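Local coordinates for cysteine protease (Xylella fastidiosa, PDB 3OIS), which probably hydrolyses peptide bonds as a papain-family cysteine protease and binds uridine-5'-diphosphate, at residues P203-F208 against A238-V242; P221-P227 against F267-Y273. All coordinates share one frame; numbering follows the deposited sequence. Where two conformers were deposited one is given.

Contact 1: residues P203-F208 against A238-V242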
ATOM      1  N   PRO A 203      -6.781  -9.759   2.100  1.00 16.33           N
ATOM      2  CA  PRO A 203      -5.727  -9.098   1.305  1.00 15.45           C
ATOM      3  C   PRO A 203      -4.537  -8.753   2.219  1.00 16.37           C
ATOM      4  O   PRO A 203      -4.699  -8.638   3.445  1.00 16.90           O
ATOM      5  CB  PRO A 203      -6.374  -7.773   0.922  1.00 17.70           C
ATOM      6  CG  PRO A 203      -7.712  -8.005   0.989  1.00 21.34           C
ATOM      7  CD  PRO A 203      -7.878  -8.819   2.311  1.00 17.96           C
ATOM      8  N   PHE A 204      -3.386  -8.458   1.568  1.00 13.46           N
ATOM      9  CA  PHE A 204      -2.250  -7.954   2.381  1.00 13.76           C
ATOM     10  C   PHE A 204      -1.582  -6.823   1.620  1.00 13.18           C
ATOM     11  O   PHE A 204      -1.734  -6.706   0.398  1.00 13.99           O
ATOM     12  CB  PHE A 204      -1.257  -9.139   2.643  1.00 13.36           C
ATOM     13  CG  PHE A 204      -0.742  -9.796   1.417  1.00 14.60           C
ATOM     14  CD1 PHE A 204       0.375  -9.296   0.733  1.00 12.61           C
ATOM     15  CD2 PHE A 204      -1.266 -11.025   1.002  1.00 12.24           C
ATOM     16  CE1 PHE A 204       0.832  -9.913  -0.430  1.00 15.12           C
ATOM     17  CE2 PHE A 204      -0.733 -11.696  -0.164  1.00 13.40           C
ATOM     18  CZ  PHE A 204       0.340 -11.137  -0.837  1.00 13.17           C
ATOM     19  N   VAL A 205      -0.909  -5.965   2.379  1.00 13.53           N
ATOM     20  CA  VAL A 205      -0.132  -4.887   1.778  0.50 12.52           C
ATOM     21  C   VAL A 205       1.304  -5.286   1.845  1.00 13.89           C
ATOM     22  O   VAL A 205       1.691  -6.041   2.737  1.00 13.51           O
ATOM     23  CB  VAL A 205      -0.268  -3.526   2.494  0.50 11.79           C
ATOM     24  CG1 VAL A 205      -1.666  -2.955   2.277  0.50 10.66           C
ATOM     25  CG2 VAL A 205       0.146  -3.647   3.962  0.50  9.17           C
ATOM     26  N   PHE A 206       2.060  -4.851   0.824  1.00 12.82           N
ATOM     27  CA  PHE A 206       3.502  -5.064   0.836  1.00 11.24           C
ATOM     28  C   PHE A 206       4.197  -4.054   0.005  1.00 11.41           C
ATOM     29  O   PHE A 206       3.557  -3.262  -0.687  1.00 11.40           O
ATOM     30  CB  PHE A 206       3.848  -6.472   0.350  1.00 11.58           C
ATOM     31  CG  PHE A 206       3.652  -6.669  -1.125  1.00 10.98           C
ATOM     32  CD1 PHE A 206       2.327  -6.832  -1.647  1.00 13.45           C
ATOM     33  CD2 PHE A 206       4.727  -6.654  -1.982  1.00 13.80           C
ATOM     34  CE1 PHE A 206       2.167  -7.038  -3.067  1.00 12.22           C
ATOM     35  CE2 PHE A 206       4.611  -6.820  -3.383  1.00 12.27           C
ATOM     36  CZ  PHE A 206       3.320  -7.055  -3.940  1.00 13.98           C
ATOM     37  N   GLY A 207       5.528  -4.027   0.140  1.00 11.93           N
ATOM     38  CA  GLY A 207       6.379  -3.025  -0.484  1.00 11.75           C
ATOM     39  C   GLY A 207       7.238  -3.718  -1.529  1.00 11.61           C
ATOM     40  O   GLY A 207       7.593  -4.914  -1.407  1.00 10.95           O
ATOM     41  N   PHE A 208       7.610  -3.054  -2.598  1.00 12.17           N
ATOM     42  CA  PHE A 208       8.528  -3.686  -3.490  1.00 13.06           C
ATOM     43  C   PHE A 208       9.392  -2.663  -4.254  1.00 12.43           C
ATOM     44  O   PHE A 208       9.019  -1.460  -4.388  1.00 13.99           O
ATOM     45  CB  PHE A 208       7.783  -4.624  -4.486  1.00 14.56           C
ATOM     46  CG  PHE A 208       6.807  -3.944  -5.426  1.00 14.97           C
ATOM     47  CD1 PHE A 208       5.493  -3.569  -5.012  1.00 11.67           C
ATOM     48  CD2 PHE A 208       7.172  -3.726  -6.767  1.00 15.04           C
ATOM     49  CE1 PHE A 208       4.572  -3.032  -5.965  1.00 12.62           C
ATOM     50  CE2 PHE A 208       6.251  -3.200  -7.711  1.00 14.91           C
ATOM     51  CZ  PHE A 208       4.974  -2.807  -7.294  1.00 13.11           C
ATOM     52  N   ALA A 238       4.324   0.519  -2.755  1.00 12.47           N
ATOM     53  CA  ALA A 238       3.566  -0.401  -1.858  1.00 13.29           C
ATOM     54  C   ALA A 238       2.158  -0.455  -2.396  1.00 11.53           C
ATOM     55  O   ALA A 238       1.636   0.566  -2.885  1.00 10.84           O
ATOM     56  CB  ALA A 238       3.572   0.091  -0.427  1.00 13.37           C
ATOM     57  N   VAL A 239       1.611  -1.691  -2.357  1.00 11.40           N
ATOM     58  CA  VAL A 239       0.260  -1.905  -2.953  1.00 10.13           C
ATOM     59  C   VAL A 239      -0.490  -2.892  -2.092  1.00 11.38           C
ATOM     60  O   VAL A 239       0.040  -3.495  -1.165  1.00 12.90           O
ATOM     61  CB  VAL A 239       0.413  -2.514  -4.383  1.00 12.21           C
ATOM     62  CG1 VAL A 239       1.108  -1.510  -5.308  1.00 10.99           C
ATOM     63  CG2 VAL A 239       1.243  -3.794  -4.330  1.00 12.77           C
ATOM     64  N   LEU A 240      -1.785  -3.032  -2.379  1.00 10.86           N
ATOM     65  CA  LEU A 240      -2.617  -4.094  -1.785  1.00 12.57           C
ATOM     66  C   LEU A 240      -2.651  -5.295  -2.765  1.00 11.78           C
ATOM     67  O   LEU A 240      -2.964  -5.128  -3.969  1.00 15.00           O
ATOM     68  CB  LEU A 240      -4.049  -3.553  -1.557  1.00 13.00           C
ATOM     69  CG  LEU A 240      -4.978  -4.569  -0.818  1.00 12.58           C
ATOM     70  CD1 LEU A 240      -4.644  -4.493   0.711  1.00 11.44           C
ATOM     71  CD2 LEU A 240      -6.465  -4.163  -1.094  1.00 12.01           C
ATOM     72  N   CYS A 241      -2.363  -6.512  -2.271  1.00 11.16           N
ATOM     73  CA  CYS A 241      -2.495  -7.686  -3.097  1.00 11.37           C
ATOM     74  C   CYS A 241      -3.864  -8.346  -2.889  1.00 11.78           C
ATOM     75  O   CYS A 241      -4.304  -8.502  -1.783  1.00 13.35           O
ATOM     76  CB  CYS A 241      -1.388  -8.691  -2.683  1.00 10.89           C
ATOM     77  SG  CYS A 241      -1.457 -10.228  -3.654  1.00 15.26           S
ATOM     78  N   VAL A 242      -4.521  -8.715  -3.971  1.00 12.38           N
ATOM     79  CA  VAL A 242      -5.927  -9.162  -3.804  1.00 14.61           C
ATOM     80  C   VAL A 242      -6.165 -10.493  -4.381  1.00 15.13           C
ATOM     81  O   VAL A 242      -7.325 -10.927  -4.472  1.00 15.53           O
ATOM     82  CB  VAL A 242      -6.922  -8.127  -4.544  1.00 15.33           C
ATOM     83  CG1 VAL A 242      -6.833  -6.731  -3.861  1.00 12.43           C
ATOM     84  CG2 VAL A 242      -6.618  -7.982  -6.059  1.00 13.60           C
TER
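Cys241 and Phe204 meet first through their backbones: Cys241 N donates to Phe204 O at 2.7 Å in a nearly straight bond, 172° at the hydrogen, while the return bond from Phe204 N to Cys241 O is weak at 3.5 Å. The next hydrogen-bonded pair, Phe206 with Val239, is more even, with Phe206 N to Val239 O at 3.1 Å and Val239 N to Phe206 O at 3.0 Å. Between and beyond these lie the non-hydrogen-bonded pairs Val205–Leu240 and Gly207–Ala238, where CA-H groups of Val205 and Ala238 approach carbonyl oxygens of the opposing strand. The result is a twisted antiparallel pair, bound less tightly at its Phe204 N end, in the beta sheet of the papain-like fold.

Side chains divide between two faces. On one, Phe204 is held with CG between its backbone N and carbonyl carbon (chi1 57°), which swings the ring across to its partner; Cys241 CB then sits over one ring face, 3.7 Å from the centroid in a CH-pi contact, and SG approaches obliquely. Phe206 leans the same way, alongside Val239, and brings CE1 to 3.6 Å from Val239 CG2. Its ring edge receives Cys241 CB, and Phe208 crosses Val239 at about a right angle, with Val239 CG1 at the edge of the Phe208 ring, in its plane. Leu194 and Leu198 of helix 191-199 pack on this face, as does Ile253. On the other face Leu240 CD1 packs 3.7 Å from Pro203 CB, against helix 78-93.

Every residue that touches here is buried, so the main-chain bonds satisfy polar backbone groups shielded from solvent, while aromatic and aliphatic side chains join the sheet to a helix on either face.

Contact 2: residues P221-P227 against F267-Y273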
ATOM      1  N   PRO A 221       3.378  -2.528 -18.747  1.00 14.33           N
ATOM      2  CA  PRO A 221       2.593  -3.742 -19.077  1.00 14.43           C
ATOM      3  C   PRO A 221       1.799  -4.280 -17.911  1.00 15.46           C
ATOM      4  O   PRO A 221       2.163  -4.109 -16.727  1.00 13.66           O
ATOM      5  CB  PRO A 221       3.673  -4.751 -19.537  1.00 15.42           C
ATOM      6  CG  PRO A 221       4.988  -4.250 -18.728  1.00 13.48           C
ATOM      7  CD  PRO A 221       4.832  -2.754 -18.902  1.00 14.73           C
ATOM      8  N   VAL A 222       0.693  -4.963 -18.231  1.00 15.92           N
ATOM      9  CA  VAL A 222      -0.170  -5.507 -17.160  1.00 15.94           C
ATOM     10  C   VAL A 222       0.625  -6.535 -16.343  1.00 16.00           C
ATOM     11  O   VAL A 222       0.537  -6.532 -15.069  1.00 15.06           O
ATOM     12  CB  VAL A 222      -1.464  -6.166 -17.720  1.00 14.82           C
ATOM     13  CG1 VAL A 222      -2.240  -6.758 -16.576  1.00 15.97           C
ATOM     14  CG2 VAL A 222      -2.270  -5.140 -18.431  1.00 17.54           C
ATOM     15  N   ARG A 223       1.381  -7.386 -17.021  1.00 16.18           N
ATOM     16  CA  ARG A 223       2.295  -8.251 -16.330  1.00 14.71           C
ATOM     17  C   ARG A 223       3.647  -7.580 -16.044  1.00 15.79           C
ATOM     18  O   ARG A 223       4.327  -7.144 -16.931  1.00 16.40           O
ATOM     19  CB  ARG A 223       2.530  -9.588 -17.135  1.00 14.96           C
ATOM     20  CG  ARG A 223       1.226 -10.372 -17.352  1.00 17.09           C
ATOM     21  CD  ARG A 223       1.510 -11.737 -17.964  1.00 24.98           C
ATOM     22  NE  ARG A 223       0.189 -12.305 -18.232  1.00 32.42           N
ATOM     23  CZ  ARG A 223      -0.056 -13.570 -18.556  1.00 35.50           C
ATOM     24  NH1 ARG A 223      -1.310 -13.939 -18.806  1.00 38.94           N
ATOM     25  NH2 ARG A 223       0.929 -14.451 -18.577  1.00 31.38           N
ATOM     26  N   ILE A 224       4.003  -7.514 -14.775  1.00 15.55           N
ATOM     27  CA  ILE A 224       5.273  -6.905 -14.384  1.00 16.00           C
ATOM     28  C   ILE A 224       6.416  -7.871 -14.738  1.00 14.93           C
ATOM     29  O   ILE A 224       6.417  -9.000 -14.295  1.00 16.92           O
ATOM     30  CB  ILE A 224       5.263  -6.564 -12.909  1.00 13.94           C
ATOM     31  CG1 ILE A 224       4.100  -5.660 -12.625  1.00 14.10           C
ATOM     32  CG2 ILE A 224       6.548  -5.819 -12.539  1.00 18.02           C
ATOM     33  CD1 ILE A 224       4.008  -5.346 -11.037  1.00 12.61           C
ATOM     34  N   PRO A 225       7.400  -7.408 -15.547  1.00 15.52           N
ATOM     35  CA  PRO A 225       8.530  -8.308 -15.917  1.00 17.00           C
ATOM     36  C   PRO A 225       9.357  -8.517 -14.722  1.00 17.72           C
ATOM     37  O   PRO A 225       9.536  -7.576 -13.920  1.00 18.44           O
ATOM     38  CB  PRO A 225       9.338  -7.449 -16.912  1.00 17.04           C
ATOM     39  CG  PRO A 225       8.387  -6.431 -17.408  1.00 18.63           C
ATOM     40  CD  PRO A 225       7.353  -6.185 -16.385  1.00 14.97           C
ATOM     41  N   LEU A 226       9.921  -9.710 -14.608  1.00 19.65           N
ATOM     42  CA  LEU A 226      10.985  -9.985 -13.645  1.00 18.81           C
ATOM     43  C   LEU A 226      12.237  -9.162 -13.951  1.00 17.27           C
ATOM     44  O   LEU A 226      12.722  -9.120 -15.110  1.00 17.41           O
ATOM     45  CB  LEU A 226      11.315 -11.445 -13.722  1.00 18.88           C
ATOM     46  CG  LEU A 226      12.025 -11.989 -12.531  1.00 21.60           C
ATOM     47  CD1 LEU A 226      11.144 -11.839 -11.272  1.00 23.52           C
ATOM     48  CD2 LEU A 226      12.325 -13.516 -12.779  1.00 22.64           C
ATOM     49  N   PRO A 227      12.752  -8.424 -12.942  1.00 17.84           N
ATOM     50  CA  PRO A 227      13.857  -7.512 -13.236  1.00 18.41           C
ATOM     51  C   PRO A 227      15.115  -8.330 -13.488  1.00 18.83           C
ATOM     52  O   PRO A 227      15.249  -9.508 -13.001  1.00 19.05           O
ATOM     53  CB  PRO A 227      14.046  -6.703 -11.902  1.00 17.34           C
ATOM     54  CG  PRO A 227      12.671  -6.756 -11.247  1.00 18.54           C
ATOM     55  CD  PRO A 227      12.192  -8.205 -11.599  1.00 18.85           C
ATOM     56  N   PHE A 267      -2.676  -4.995 -11.770  1.00 13.32           N
ATOM     57  CA  PHE A 267      -1.540  -5.631 -12.463  1.00 13.40           C
ATOM     58  C   PHE A 267      -1.303  -7.031 -11.939  1.00 12.06           C
ATOM     59  O   PHE A 267      -1.908  -7.455 -10.920  1.00 11.57           O
ATOM     60  CB  PHE A 267      -0.265  -4.776 -12.233  1.00 13.84           C
ATOM     61  CG  PHE A 267      -0.329  -3.414 -12.856  1.00 11.14           C
ATOM     62  CD1 PHE A 267      -0.923  -2.309 -12.200  1.00 11.71           C
ATOM     63  CD2 PHE A 267       0.286  -3.213 -14.113  1.00  9.47           C
ATOM     64  CE1 PHE A 267      -0.912  -0.990 -12.828  1.00 13.29           C
ATOM     65  CE2 PHE A 267       0.340  -1.926 -14.727  1.00 11.49           C
ATOM     66  CZ  PHE A 267      -0.277  -0.813 -14.099  1.00 13.42           C
ATOM     67  N   TRP A 268      -0.450  -7.777 -12.636  1.00 12.36           N
ATOM     68  CA  TRP A 268      -0.042  -9.112 -12.248  1.00 13.35           C
ATOM     69  C   TRP A 268       1.432  -9.112 -11.967  1.00 14.36           C
ATOM     70  O   TRP A 268       2.237  -8.616 -12.812  1.00 15.28           O
ATOM     71  CB  TRP A 268      -0.230 -10.086 -13.417  1.00 14.52           C
ATOM     72  CG  TRP A 268      -1.688 -10.522 -13.745  1.00 14.24           C
ATOM     73  CD1 TRP A 268      -2.348 -10.321 -14.949  1.00 18.51           C
ATOM     74  CD2 TRP A 268      -2.562 -11.349 -12.942  1.00 15.48           C
ATOM     75  NE1 TRP A 268      -3.591 -10.935 -14.924  1.00 19.55           N
ATOM     76  CE2 TRP A 268      -3.764 -11.539 -13.702  1.00 18.02           C
ATOM     77  CE3 TRP A 268      -2.485 -11.878 -11.638  1.00 15.50           C
ATOM     78  CZ2 TRP A 268      -4.859 -12.226 -13.197  1.00 18.42           C
ATOM     79  CZ3 TRP A 268      -3.556 -12.640 -11.178  1.00 17.43           C
ATOM     80  CH2 TRP A 268      -4.739 -12.765 -11.943  1.00 17.80           C
ATOM     81  N   MET A 269       1.794  -9.643 -10.787  1.00 13.66           N
ATOM     82  CA  MET A 269       3.178  -9.713 -10.343  1.00 12.95           C
ATOM     83  C   MET A 269       3.611 -11.203 -10.316  1.00 14.24           C
ATOM     84  O   MET A 269       2.982 -11.966  -9.648  1.00 13.22           O
ATOM     85  CB  MET A 269       3.360  -9.155  -8.906  1.00 12.85           C
ATOM     86  CG  MET A 269       4.850  -9.276  -8.469  1.00 11.89           C
ATOM     87  SD  MET A 269       5.099  -8.427  -6.831  1.00 13.73           S
ATOM     88  CE  MET A 269       5.194  -6.704  -7.389  1.00 14.97           C
ATOM     89  N   PRO A 270       4.715 -11.578 -10.968  1.00 16.44           N
ATOM     90  CA  PRO A 270       5.125 -13.001 -10.998  1.00 16.44           C
ATOM     91  C   PRO A 270       5.415 -13.569  -9.603  1.00 17.09           C
ATOM     92  O   PRO A 270       5.901 -12.858  -8.735  1.00 16.25           O
ATOM     93  CB  PRO A 270       6.461 -13.000 -11.779  1.00 19.41           C
ATOM     94  CG  PRO A 270       6.540 -11.611 -12.447  1.00 17.83           C
ATOM     95  CD  PRO A 270       5.615 -10.684 -11.718  1.00 17.30           C
ATOM     96  N   TYR A 271       5.108 -14.846  -9.392  1.00 16.88           N
ATOM     97  CA  TYR A 271       5.524 -15.518  -8.177  1.00 16.47           C
ATOM     98  C   TYR A 271       6.983 -15.323  -7.814  1.00 16.10           C
ATOM     99  O   TYR A 271       7.310 -15.125  -6.639  1.00 17.99           O
ATOM    100  CB  TYR A 271       5.271 -17.036  -8.361  1.00 15.20           C
ATOM    101  CG  TYR A 271       3.801 -17.412  -8.268  1.00 16.79           C
ATOM    102  CD1 TYR A 271       2.771 -16.449  -8.227  1.00 18.01           C
ATOM    103  CD2 TYR A 271       3.410 -18.746  -8.281  1.00 21.24           C
ATOM    104  CE1 TYR A 271       1.425 -16.843  -8.158  1.00 16.99           C
ATOM    105  CE2 TYR A 271       2.015 -19.139  -8.235  1.00 18.99           C
ATOM    106  CZ  TYR A 271       1.043 -18.190  -8.179  1.00 19.49           C
ATOM    107  OH  TYR A 271      -0.314 -18.545  -8.126  1.00 17.01           O
ATOM    108  N   GLU A 272       7.862 -15.348  -8.824  1.00 17.52           N
ATOM    109  CA  GLU A 272       9.328 -15.220  -8.568  1.00 17.35           C
ATOM    110  C   GLU A 272       9.702 -13.779  -8.155  1.00 16.23           C
ATOM    111  O   GLU A 272      10.797 -13.545  -7.596  1.00 17.51           O
ATOM    112  CB  GLU A 272      10.101 -15.563  -9.862  1.00 19.73           C
ATOM    113  CG  GLU A 272       9.900 -16.996 -10.477  1.00 25.07           C
ATOM    114  CD  GLU A 272       8.559 -17.244 -11.271  1.00 35.19           C
ATOM    115  OE1 GLU A 272       8.343 -18.442 -11.658  1.00 36.47           O
ATOM    116  OE2 GLU A 272       7.706 -16.301 -11.501  1.00 28.49           O
ATOM    117  N   TYR A 273       8.837 -12.830  -8.453  1.00 14.95           N
ATOM    118  CA  TYR A 273       9.111 -11.450  -8.076  1.00 14.24           C
ATOM    119  C   TYR A 273       8.723 -11.302  -6.597  1.00 16.05           C
ATOM    120  O   TYR A 273       9.551 -10.907  -5.759  1.00 15.11           O
ATOM    121  CB  TYR A 273       8.271 -10.564  -8.985  1.00 13.78           C
ATOM    122  CG  TYR A 273       8.660  -9.076  -9.032  1.00 13.48           C
ATOM    123  CD1 TYR A 273       8.852  -8.488 -10.272  1.00 14.18           C
ATOM    124  CD2 TYR A 273       8.848  -8.281  -7.869  1.00 13.85           C
ATOM    125  CE1 TYR A 273       9.153  -7.182 -10.399  1.00 16.08           C
ATOM    126  CE2 TYR A 273       9.242  -6.925  -7.992  1.00 14.49           C
ATOM    127  CZ  TYR A 273       9.338  -6.373  -9.266  1.00 16.77           C
ATOM    128  OH  TYR A 273       9.707  -5.057  -9.465  1.00 16.80           O
TER
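Ile224 and Trp268 are joined by a nearly straight bond, Ile224 N to Trp268 O at 2.9 Å, and Val222 O accepts Trp268 N at 2.9 Å, with the donor tilted 29° from the carbonyl plane. The two bonds flank Arg223 and bridge it to Trp268, a single beta bridge, and on its buried side the packing is close. Ile224 points into the contact with CG2 anti to its backbone N, which sets that methyl 3.6 Å from Tyr273 CE1, while CD1 reaches Met269 CE. Ile224 O rests against the Pro270 ring, 3.2 Å from CD. Pro221 O lies in the plane of the Phe267 ring, at its edge. A loop thus lines the end of strand 266-270 and the start of the helix that follows, where Pro270 is the N-cap and its carbonyl accepts Tyr273 N. Pro227 CD comes to 3.4 Å from Tyr273 CE1, and the Tyr273 hydroxyl is hydrogen-bonded to Ser209 O.

The solvent side is looser. Arg223 CG stays 4.2 Å from Trp268 CB, and the indole has a cation-pi partner in Arg252. Exposed Leu226 meets the helix start mainly through CD1, 3.9 Å from Tyr273 CB, beside exposed Glu272, whose carboxylate forms a salt bridge with Arg249.

How the contacts relate
Both contacts reach the same antiparallel sheet, contact 1 through two of its strands and contact 2 through strand 266-270, against which a loop packs. Their segments alternate along the chain, 203-208, 221-227, 238-242 and 267-273. Their centres lie about 14 Å apart, yet side chains bridge them directly: Met269 CE of contact 2 is 3.6 Å from Phe208 CD2 of contact 1, and Met269 SD is 3.7 Å from Phe206 CZ. Tyr273 OH also packs against Phe208 CD2, at 3.9 Å. The centre of contact 1 lies about 5 Å from that of the molecule, whereas contact 2 is about 17 Å out. The side chain of Val205 is about 12 Å from the bound UDP and about 8 Å from that of Tyr184 in its pocket; contact 2 lies away from that site.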